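Local coordinates for sugar ABC transporter substrate-binding protein, BlMnBP1 (Bifidobacterium animalis subsp. lactis ATCC 27673, PDB 6I5R) that binds beta-manno-oligosaccharides such as mannobiose and probably hands them to the membrane part of a sugar ABC transporter, at residues E64-M69 against I73-Q78; K156-E161 against T185-L190; Y191-E196 against A278-G283. All blocks are in the same frame, centred on the assembly; numbering follows the deposited sequence.

Overall arrangement
The three contacts follow one another along the chain and all reach the same mixed sheet. Interaction 1 lies well apart: its centre is about 42 Å from that of interaction 2 and about 33 Å from that of interaction 3. It probably belongs to one lobe of the two-lobed solute-binding fold, and interactions 2 and 3 to the other. These two have centres about 15 Å apart and touch. Strands 188-190 and 277-283 run parallel side by side, with V188 O hydrogen-bonded to A278 N and P189 O to T279 OG1. Interaction 3 is near the sugar, N193 about 9 Å from the bound mannose; the centres of interactions 1 and 2 lie about 25 Å from the chain's centre.

Interaction 1 (E64-M69 against I73-Q78); sequences EDFNKM and ITVKVQ
F66 and N67 are the two residues of 64-69 that reach the strand, F66 with carbon and N67 with its amide. The F66 side chain has CG anti to the backbone N (chi1 170°), which sets the ring beside I73 and V75. I73 meets the ring at its edge: CG2 lies in the ring plane, 3.7 Å from F66 CE2. I73 O is also near that plane, 3.6 Å from F66 CE2. V75 approaches obliquely, its CG2 3.8 Å from F66 CE2. F340 and W343 of helix 331-346 meet the F66 ring edge-to-face.

N67 uses both ends of its amide. N67 ND2 donates to I73 O over 2.9 Å, with a bent N-H...O angle of 142°. The acceptor lies in the N67 amide plane, but the donor sits 39° above the carbonyl plane. ND2 also bonds to Y70 O. N67 OD1 accepts from water 1 at 2.9 Å, and this water takes the N-H of V75. Partners at both ends should fix its rotation.

With an alanine at F66, the ring beside I73, V75, F340 and W343 would be gone, and a gap would probably open.

Helix 64-69 runs nearly antiparallel to strand 73-78, their axes 8.8 Å apart. They form the second half of a beta-alpha-beta unit, strand 38-44, helix 59-69 and strand 73-79, as in the alpha/beta lobes of solute-binding proteins.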
loop_
_atom_site.group_PDB
_atom_site.type_symbol
_atom_site.label_atom_id
_atom_site.label_comp_id
_atom_site.label_asym_id
_atom_site.label_seq_id
_atom_site.Cartn_x
_atom_site.Cartn_y
_atom_site.Cartn_z
ATOM N N GLU A 64 -3.210 12.608 -22.127
ATOM C CA GLU A 64 -2.721 13.312 -23.307
ATOM C C GLU A 64 -1.499 12.611 -23.903
ATOM O O GLU A 64 -1.415 12.412 -25.124
ATOM C CB GLU A 64 -2.397 14.749 -22.914
ATOM C CG GLU A 64 -1.699 15.516 -23.962
ATOM C CD GLU A 64 -1.399 16.914 -23.504
ATOM O OE1 GLU A 64 -2.355 17.710 -23.457
ATOM O OE2 GLU A 64 -0.223 17.225 -23.171
ATOM N N ASP A 65 -0.521 12.268 -23.063
ATOM C CA ASP A 65 0.658 11.568 -23.557
ATOM C C ASP A 65 0.276 10.239 -24.189
ATOM O O ASP A 65 0.769 9.887 -25.263
ATOM C CB ASP A 65 1.667 11.339 -22.438
ATOM C CG ASP A 65 2.306 12.611 -21.981
ATOM O OD1 ASP A 65 2.334 13.585 -22.764
ATOM O OD2 ASP A 65 2.791 12.665 -20.846
ATOM N N PHE A 66 -0.593 9.473 -23.519
ATOM C CA PHE A 66 -1.066 8.225 -24.088
ATOM C C PHE A 66 -1.745 8.463 -25.431
ATOM O O PHE A 66 -1.604 7.660 -26.364
ATOM C CB PHE A 66 -2.022 7.569 -23.099
ATOM C CG PHE A 66 -2.781 6.391 -23.659
ATOM C CD1 PHE A 66 -2.159 5.164 -23.814
ATOM C CD2 PHE A 66 -4.116 6.494 -23.958
ATOM C CE1 PHE A 66 -2.851 4.079 -24.274
ATOM C CE2 PHE A 66 -4.817 5.403 -24.441
ATOM C CZ PHE A 66 -4.171 4.200 -24.602
ATOM N N ASN A 67 -2.514 9.548 -25.543
ATOM C CA ASN A 67 -3.315 9.738 -26.752
ATOM C C ASN A 67 -2.451 10.142 -27.939
ATOM O O ASN A 67 -2.908 10.064 -29.081
ATOM C CB ASN A 67 -4.423 10.773 -26.539
ATOM C CG ASN A 67 -5.623 10.202 -25.822
ATOM O OD1 ASN A 67 -6.262 10.877 -25.041
ATOM N ND2 ASN A 67 -5.950 8.958 -26.113
ATOM N N LYS A 68 -1.212 10.553 -27.705
ATOM C CA LYS A 68 -0.308 10.751 -28.833
ATOM C C LYS A 68 -0.006 9.429 -29.516
ATOM O O LYS A 68 0.231 9.385 -30.736
ATOM C CB LYS A 68 0.981 11.421 -28.369
ATOM C CG LYS A 68 0.762 12.779 -27.643
ATOM C CD LYS A 68 2.071 13.468 -27.387
ATOM C CE LYS A 68 2.023 14.386 -26.179
ATOM N NZ LYS A 68 1.163 15.557 -26.393
ATOM N N MET A 69 -0.035 8.333 -28.752
ATOM C CA MET A 69 0.247 7.013 -29.289
ATOM C C MET A 69 -1.017 6.285 -29.728
ATOM O O MET A 69 -0.985 5.575 -30.747
ATOM C CB MET A 69 1.023 6.193 -28.252
ATOM C CG MET A 69 1.438 4.817 -28.759
ATOM S SD MET A 69 2.227 3.805 -27.492
ATOM C CE MET A 69 3.694 4.765 -27.094
ATOM N N ILE A 73 -8.300 5.755 -28.513
ATOM C CA ILE A 73 -8.681 5.158 -27.246
ATOM C C ILE A 73 -8.866 6.311 -26.269
ATOM O O ILE A 73 -7.893 6.843 -25.717
ATOM C CB ILE A 73 -7.651 4.150 -26.743
ATOM C CG1 ILE A 73 -7.578 2.940 -27.659
ATOM C CG2 ILE A 73 -8.005 3.708 -25.292
ATOM C CD1 ILE A 73 -6.550 1.921 -27.235
ATOM N N THR A 74 -10.117 6.686 -26.046
ATOM C CA THR A 74 -10.452 7.736 -25.100
ATOM C C THR A 74 -10.537 7.145 -23.702
ATOM O O THR A 74 -11.250 6.162 -23.467
ATOM C CB THR A 74 -11.776 8.408 -25.482
ATOM O OG1 THR A 74 -11.623 9.145 -26.706
ATOM C CG2 THR A 74 -12.246 9.322 -24.348
ATOM N N VAL A 75 -9.819 7.762 -22.778
ATOM C CA VAL A 75 -9.741 7.306 -21.400
ATOM C C VAL A 75 -10.489 8.292 -20.514
ATOM O O VAL A 75 -10.101 9.461 -20.419
ATOM C CB VAL A 75 -8.286 7.172 -20.939
ATOM C CG1 VAL A 75 -8.240 6.607 -19.524
ATOM C CG2 VAL A 75 -7.490 6.308 -21.901
ATOM N N LYS A 76 -11.533 7.811 -19.843
ATOM C CA LYS A 76 -12.305 8.629 -18.908
ATOM C C LYS A 76 -11.936 8.222 -17.494
ATOM O O LYS A 76 -12.083 7.051 -17.142
ATOM C CB LYS A 76 -13.798 8.433 -19.119
ATOM C CG LYS A 76 -14.294 8.973 -20.450
ATOM C CD LYS A 76 -15.686 8.479 -20.677
ATOM C CE LYS A 76 -16.612 8.972 -19.570
ATOM N NZ LYS A 76 -17.991 8.620 -20.033
ATOM N N VAL A 77 -11.494 9.180 -16.689
ATOM C CA VAL A 77 -11.018 8.893 -15.335
ATOM C C VAL A 77 -12.140 9.169 -14.351
ATOM O O VAL A 77 -12.764 10.240 -14.394
ATOM C CB VAL A 77 -9.777 9.727 -14.979
ATOM C CG1 VAL A 77 -9.250 9.319 -13.614
ATOM C CG2 VAL A 77 -8.721 9.553 -16.010
ATOM N N GLN A 78 -12.355 8.237 -13.432
ATOM C CA GLN A 78 -13.257 8.423 -12.302
ATOM C C GLN A 78 -12.507 8.183 -10.996
ATOM O O GLN A 78 -11.894 7.127 -10.814
ATOM C CB GLN A 78 -14.439 7.463 -12.383
ATOM C CG GLN A 78 -15.285 7.591 -13.627
ATOM C CD GLN A 78 -16.515 6.704 -13.554
ATOM O OE1 GLN A 78 -16.605 5.822 -12.698
ATOM N NE2 GLN A 78 -17.477 6.949 -14.421
HETATM O O HOH W 1 -8.753 10.216 -23.795
#

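Interaction 2 (K156-E161 against T185-L190); sequences KKVFEE and TKAVPL. With ZN (zinc ion), chain K.
E161 touches T185 with its aliphatic stem, and no flat group is stacked across this contact. E161 CG lies 3.6 Å from T185 CG2, and the two side chains slide past each other in opposite directions. The E161 chain is bent beyond CG, and its carboxylate makes no bond to 185-190. E161 OE2 is 5.9 Å from K186 NZ, where opposite charges may attract but do not pair. The CB of E160 points away from 185-190, and both carboxylate oxygens hold a zinc ion, E160 OE1 at 1.9 Å and E160 OE2 at 2.2 Å. The ring of F159 meets that of Y154, their planes at about 50°.

V158 carries the buried half of the contact. V158 CG1 packs on A187 CB at 3.8 Å and lies 3.9 Å from T185 OG1. T185 CG2 also rests 3.7 Å from V158 O.

T185 comes just after helix 171-184. Its OG1 stands between its own N and carbonyl carbon (chi1 77°), from where it accepts A187 N in a nearly straight bond (170°), an ST turn. T185 OG1 in turn donates to I181 O of that helix.

The contact joins helix 156-162, which follows strand 139-155, to the turn between helix 171-184 and strand 188-190. No hydrogen bond crosses it: carbon packing, V158 on A187 and E161 on T185, joins the segments without a directional bond.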
loop_
_atom_site.group_PDB
_atom_site.type_symbol
_atom_site.label_atom_id
_atom_site.label_comp_id
_atom_site.label_asym_id
_atom_site.label_seq_id
_atom_site.Cartn_x
_atom_site.Cartn_y
_atom_site.Cartn_z
ATOM N N LYS A 156 12.625 16.395 8.864
ATOM C CA LYS A 156 14.015 16.469 9.311
ATOM C C LYS A 156 14.290 17.697 10.161
ATOM O O LYS A 156 15.147 17.646 11.047
ATOM C CB LYS A 156 14.932 16.490 8.100
ATOM C CG LYS A 156 14.689 15.362 7.144
ATOM C CD LYS A 156 15.388 15.597 5.801
ATOM C CE LYS A 156 15.692 14.300 5.099
ATOM N NZ LYS A 156 16.768 14.465 4.045
ATOM N N LYS A 157 13.634 18.823 9.868
ATOM C CA LYS A 157 13.843 20.016 10.665
ATOM C C LYS A 157 13.293 19.835 12.068
ATOM O O LYS A 157 13.915 20.265 13.040
ATOM C CB LYS A 157 13.196 21.215 9.995
ATOM C CG LYS A 157 13.186 22.484 10.836
ATOM C CD LYS A 157 12.653 23.679 10.059
ATOM C CE LYS A 157 12.505 24.918 10.956
ATOM N NZ LYS A 157 11.261 24.888 11.814
ATOM N N VAL A 158 12.117 19.224 12.189
ATOM C CA VAL A 158 11.579 18.939 13.514
ATOM C C VAL A 158 12.491 17.991 14.274
ATOM O O VAL A 158 12.706 18.145 15.483
ATOM C CB VAL A 158 10.161 18.361 13.397
ATOM C CG1 VAL A 158 9.668 17.902 14.784
ATOM C CG2 VAL A 158 9.238 19.400 12.794
ATOM N N PHE A 159 13.013 16.975 13.595
ATOM C CA PHE A 159 13.945 16.056 14.245
ATOM C C PHE A 159 15.188 16.784 14.758
ATOM O O PHE A 159 15.649 16.529 15.878
ATOM C CB PHE A 159 14.310 14.925 13.271
ATOM C CG PHE A 159 13.339 13.752 13.302
ATOM C CD1 PHE A 159 11.969 13.949 13.269
ATOM C CD2 PHE A 159 13.812 12.463 13.369
ATOM C CE1 PHE A 159 11.102 12.875 13.321
ATOM C CE2 PHE A 159 12.957 11.405 13.451
ATOM C CZ PHE A 159 11.592 11.616 13.399
ATOM N N GLU A 160 15.735 17.707 13.962
ATOM C CA GLU A 160 16.900 18.470 14.410
ATOM C C GLU A 160 16.551 19.349 15.606
ATOM O O GLU A 160 17.348 19.461 16.552
ATOM C CB GLU A 160 17.445 19.299 13.241
ATOM C CG GLU A 160 18.798 20.010 13.484
ATOM C CD GLU A 160 20.032 19.071 13.548
ATOM O OE1 GLU A 160 20.436 18.439 12.548
ATOM O OE2 GLU A 160 20.655 18.980 14.617
ATOM N N GLU A 161 15.356 19.951 15.608
ATOM C CA GLU A 161 14.965 20.779 16.745
ATOM C C GLU A 161 14.848 19.944 18.012
ATOM O O GLU A 161 15.145 20.421 19.112
ATOM C CB GLU A 161 13.645 21.484 16.451
ATOM C CG GLU A 161 13.162 22.378 17.567
ATOM C CD GLU A 161 13.886 23.718 17.646
ATOM O OE1 GLU A 161 14.851 23.960 16.888
ATOM O OE2 GLU A 161 13.496 24.542 18.488
ATOM N N THR A 185 9.664 20.539 20.709
ATOM C CA THR A 185 9.190 21.216 19.510
ATOM C C THR A 185 7.709 21.507 19.657
ATOM O O THR A 185 7.073 21.154 20.662
ATOM C CB THR A 185 9.420 20.391 18.240
ATOM O OG1 THR A 185 8.428 19.366 18.165
ATOM C CG2 THR A 185 10.817 19.777 18.208
ATOM N N LYS A 186 7.145 22.122 18.616
ATOM C CA LYS A 186 5.718 22.409 18.564
ATOM C C LYS A 186 4.963 21.457 17.647
ATOM O O LYS A 186 3.805 21.728 17.313
ATOM C CB LYS A 186 5.478 23.843 18.088
ATOM C CG LYS A 186 6.132 24.886 18.957
ATOM C CD LYS A 186 6.013 26.272 18.355
ATOM C CE LYS A 186 6.785 27.252 19.202
ATOM N NZ LYS A 186 8.167 26.764 19.503
ATOM N N ALA A 187 5.595 20.383 17.204
ATOM C CA ALA A 187 4.955 19.494 16.239
ATOM C C ALA A 187 4.188 18.379 16.943
ATOM O O ALA A 187 4.567 17.922 18.019
ATOM C CB ALA A 187 5.989 18.870 15.294
ATOM N N VAL A 188 3.128 17.909 16.296
ATOM C CA VAL A 188 2.508 16.648 16.713
ATOM C C VAL A 188 3.535 15.549 16.449
ATOM O O VAL A 188 3.944 15.371 15.289
ATOM C CB VAL A 188 1.195 16.394 15.953
ATOM C CG1 VAL A 188 0.648 15.006 16.272
ATOM C CG2 VAL A 188 0.168 17.466 16.285
ATOM N N PRO A 189 3.980 14.790 17.459
ATOM C CA PRO A 189 5.019 13.782 17.179
ATOM C C PRO A 189 4.609 12.725 16.162
ATOM O O PRO A 189 5.376 12.418 15.250
ATOM C CB PRO A 189 5.295 13.166 18.559
ATOM C CG PRO A 189 4.924 14.279 19.549
ATOM C CD PRO A 189 3.770 14.995 18.911
ATOM N N LEU A 190 3.411 12.158 16.294
ATOM C CA LEU A 190 2.919 11.186 15.324
ATOM C C LEU A 190 1.455 11.494 15.060
ATOM O O LEU A 190 0.637 11.463 15.982
ATOM C CB LEU A 190 3.108 9.753 15.832
ATOM C CG LEU A 190 2.773 8.601 14.869
ATOM C CD1 LEU A 190 3.584 7.349 15.122
ATOM C CD2 LEU A 190 1.273 8.279 14.984
HETATM ZN ZN ZN K . 22.034 17.808 13.355
HETATM O O HOH W 2 22.070 17.826 14.911
#

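Interaction 3 (Y191-E196 against A278-G283); sequences YTNFVE and ATMVLG. With ZN (zinc ion), chain L.
M280 reaches across to Y191 and N193 with its thioether chain. At CB the chain turns so that CG is anti to the carbonyl carbon (chi1 -74°). M280 CG then lies 3.9 Å from Y191 CB and 3.8 Å from Y191 O. M280 SD, next along, is 3.4 Å from N193 ND2, a close approach; the weak hydrogen bond of ND2 is to S268 OG. M280 SD further makes a Met-aromatic contact with the Y191 ring, 5.4 Å from its centroid and 63° off the normal, an oblique approach. The chain bends at the last torsion and ends in CE. The side chain also packs on M272 of helix 265-273.

The Y191 ring has the amide carbon of N193 in its plane, at the edge. Its OH bonds to D264 N. The backbones add two links. Y191 N donates to T279 O over 3.1 Å in a nearly straight bond (168°), and water 3 joins Y191 O to V281 N.

Beyond this, N193 to E196 form a type I turn. E196, the N-cap residue of helix 197-201, binds a zinc ion through OE1 at 2.2 Å; OE1 also bonds to W198 NE1.

The N193 side chain is about 9 Å from the bound mannose. The loop leaves strand 188-190, touches strand 277-283 and helix 265-273, and enters helix 197-201. Strand 277-283 itself pairs in antiparallel fashion with strand 139-155.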
loop_
_atom_site.group_PDB
_atom_site.type_symbol
_atom_site.label_atom_id
_atom_site.label_comp_id
_atom_site.label_asym_id
_atom_site.label_seq_id
_atom_site.Cartn_x
_atom_site.Cartn_y
_atom_site.Cartn_z
ATOM N N TYR A 191 1.129 11.797 13.808
ATOM C CA TYR A 191 -0.234 12.130 13.427
ATOM C C TYR A 191 -0.881 10.868 12.898
ATOM O O TYR A 191 -0.341 10.234 11.989
ATOM C CB TYR A 191 -0.244 13.224 12.367
ATOM C CG TYR A 191 -1.570 13.873 12.129
ATOM C CD1 TYR A 191 -2.001 14.911 12.922
ATOM C CD2 TYR A 191 -2.375 13.475 11.079
ATOM C CE1 TYR A 191 -3.212 15.533 12.694
ATOM C CE2 TYR A 191 -3.575 14.092 10.840
ATOM C CZ TYR A 191 -4.002 15.119 11.652
ATOM O OH TYR A 191 -5.199 15.753 11.408
ATOM N N THR A 192 -2.020 10.493 13.469
ATOM C CA THR A 192 -2.535 9.175 13.175
ATOM C C THR A 192 -3.356 9.123 11.896
ATOM O O THR A 192 -3.470 8.047 11.328
ATOM C CB THR A 192 -3.447 8.644 14.287
ATOM O OG1 THR A 192 -4.582 9.516 14.407
ATOM C CG2 THR A 192 -2.731 8.539 15.593
ATOM N N ASN A 193 -3.931 10.248 11.453
ATOM C CA ASN A 193 -4.934 10.252 10.383
ATOM C C ASN A 193 -5.998 9.197 10.659
ATOM O O ASN A 193 -6.467 8.500 9.761
ATOM C CB ASN A 193 -4.299 10.051 9.010
ATOM C CG ASN A 193 -3.909 11.374 8.364
ATOM O OD1 ASN A 193 -4.747 12.252 8.217
ATOM N ND2 ASN A 193 -2.629 11.527 8.013
ATOM N N PHE A 194 -6.397 9.125 11.924
ATOM C CA PHE A 194 -7.425 8.198 12.376
ATOM C C PHE A 194 -8.634 8.189 11.444
ATOM O O PHE A 194 -9.212 7.134 11.178
ATOM C CB PHE A 194 -7.826 8.599 13.811
ATOM C CG PHE A 194 -8.986 7.848 14.372
ATOM C CD1 PHE A 194 -10.295 8.281 14.136
ATOM C CD2 PHE A 194 -8.787 6.743 15.180
ATOM C CE1 PHE A 194 -11.367 7.593 14.671
ATOM C CE2 PHE A 194 -9.861 6.056 15.715
ATOM C CZ PHE A 194 -11.159 6.495 15.451
ATOM N N VAL A 195 -9.021 9.353 10.919
ATOM C CA VAL A 195 -10.314 9.413 10.245
ATOM C C VAL A 195 -10.278 8.665 8.914
ATOM O O VAL A 195 -11.312 8.187 8.444
ATOM C CB VAL A 195 -10.778 10.874 10.059
ATOM C CG1 VAL A 195 -11.842 11.020 8.947
ATOM C CG2 VAL A 195 -11.330 11.419 11.371
ATOM N N GLU A 196 -9.114 8.560 8.284
ATOM C CA GLU A 196 -8.983 7.828 7.028
ATOM C C GLU A 196 -8.808 6.343 7.335
ATOM O O GLU A 196 -7.782 5.918 7.882
ATOM C CB GLU A 196 -7.809 8.355 6.212
ATOM C CG GLU A 196 -7.901 9.794 5.797
ATOM C CD GLU A 196 -9.092 10.100 4.890
ATOM O OE1 GLU A 196 -9.326 9.396 3.887
ATOM O OE2 GLU A 196 -9.794 11.075 5.188
ATOM N N ALA A 278 5.496 15.766 13.038
ATOM C CA ALA A 278 6.852 15.239 12.920
ATOM C C ALA A 278 6.919 13.917 12.158
ATOM O O ALA A 278 7.850 13.700 11.375
ATOM C CB ALA A 278 7.476 15.036 14.300
ATOM N N THR A 279 5.971 13.008 12.391
ATOM C CA THR A 279 5.980 11.735 11.684
ATOM C C THR A 279 4.579 11.282 11.293
ATOM O O THR A 279 3.589 11.596 11.954
ATOM C CB THR A 279 6.624 10.621 12.511
ATOM O OG1 THR A 279 5.791 10.303 13.628
ATOM C CG2 THR A 279 8.000 11.037 13.021
ATOM N N MET A 280 4.528 10.538 10.195
ATOM C CA MET A 280 3.335 9.817 9.776
ATOM C C MET A 280 3.765 8.468 9.228
ATOM O O MET A 280 4.714 8.396 8.451
ATOM C CB MET A 280 2.544 10.609 8.719
ATOM C CG MET A 280 1.818 11.793 9.324
ATOM S SD MET A 280 0.596 12.524 8.232
ATOM C CE MET A 280 1.589 13.734 7.364
ATOM N N VAL A 281 3.069 7.407 9.630
ATOM C CA VAL A 281 3.441 6.052 9.251
ATOM C C VAL A 281 2.714 5.780 7.939
ATOM O O VAL A 281 1.536 5.444 7.919
ATOM C CB VAL A 281 3.089 5.056 10.352
ATOM C CG1 VAL A 281 3.399 3.619 9.916
ATOM C CG2 VAL A 281 3.867 5.417 11.616
ATOM N N LEU A 282 3.417 5.993 6.837
ATOM C CA LEU A 282 2.823 5.909 5.506
ATOM C C LEU A 282 3.842 5.306 4.564
ATOM O O LEU A 282 5.037 5.360 4.812
ATOM C CB LEU A 282 2.409 7.273 4.976
ATOM C CG LEU A 282 1.354 8.008 5.786
ATOM C CD1 LEU A 282 1.420 9.502 5.507
ATOM C CD2 LEU A 282 -0.001 7.457 5.454
ATOM N N GLY A 283 3.363 4.762 3.469
ATOM C CA GLY A 283 4.273 4.221 2.492
ATOM C C GLY A 283 4.969 5.319 1.701
ATOM O O GLY A 283 4.620 6.494 1.779
HETATM ZN ZN ZN L . -11.298 9.231 2.887
HETATM O O HOH W 3 0.894 7.790 11.404
HETATM O O HOH W 4 -12.422 10.715 4.591
HETATM O O HOH W 5 -10.860 9.998 1.458
HETATM O O HOH W 6 -10.864 7.640 2.161
HETATM O O HOH W 7 -13.260 8.759 2.912
#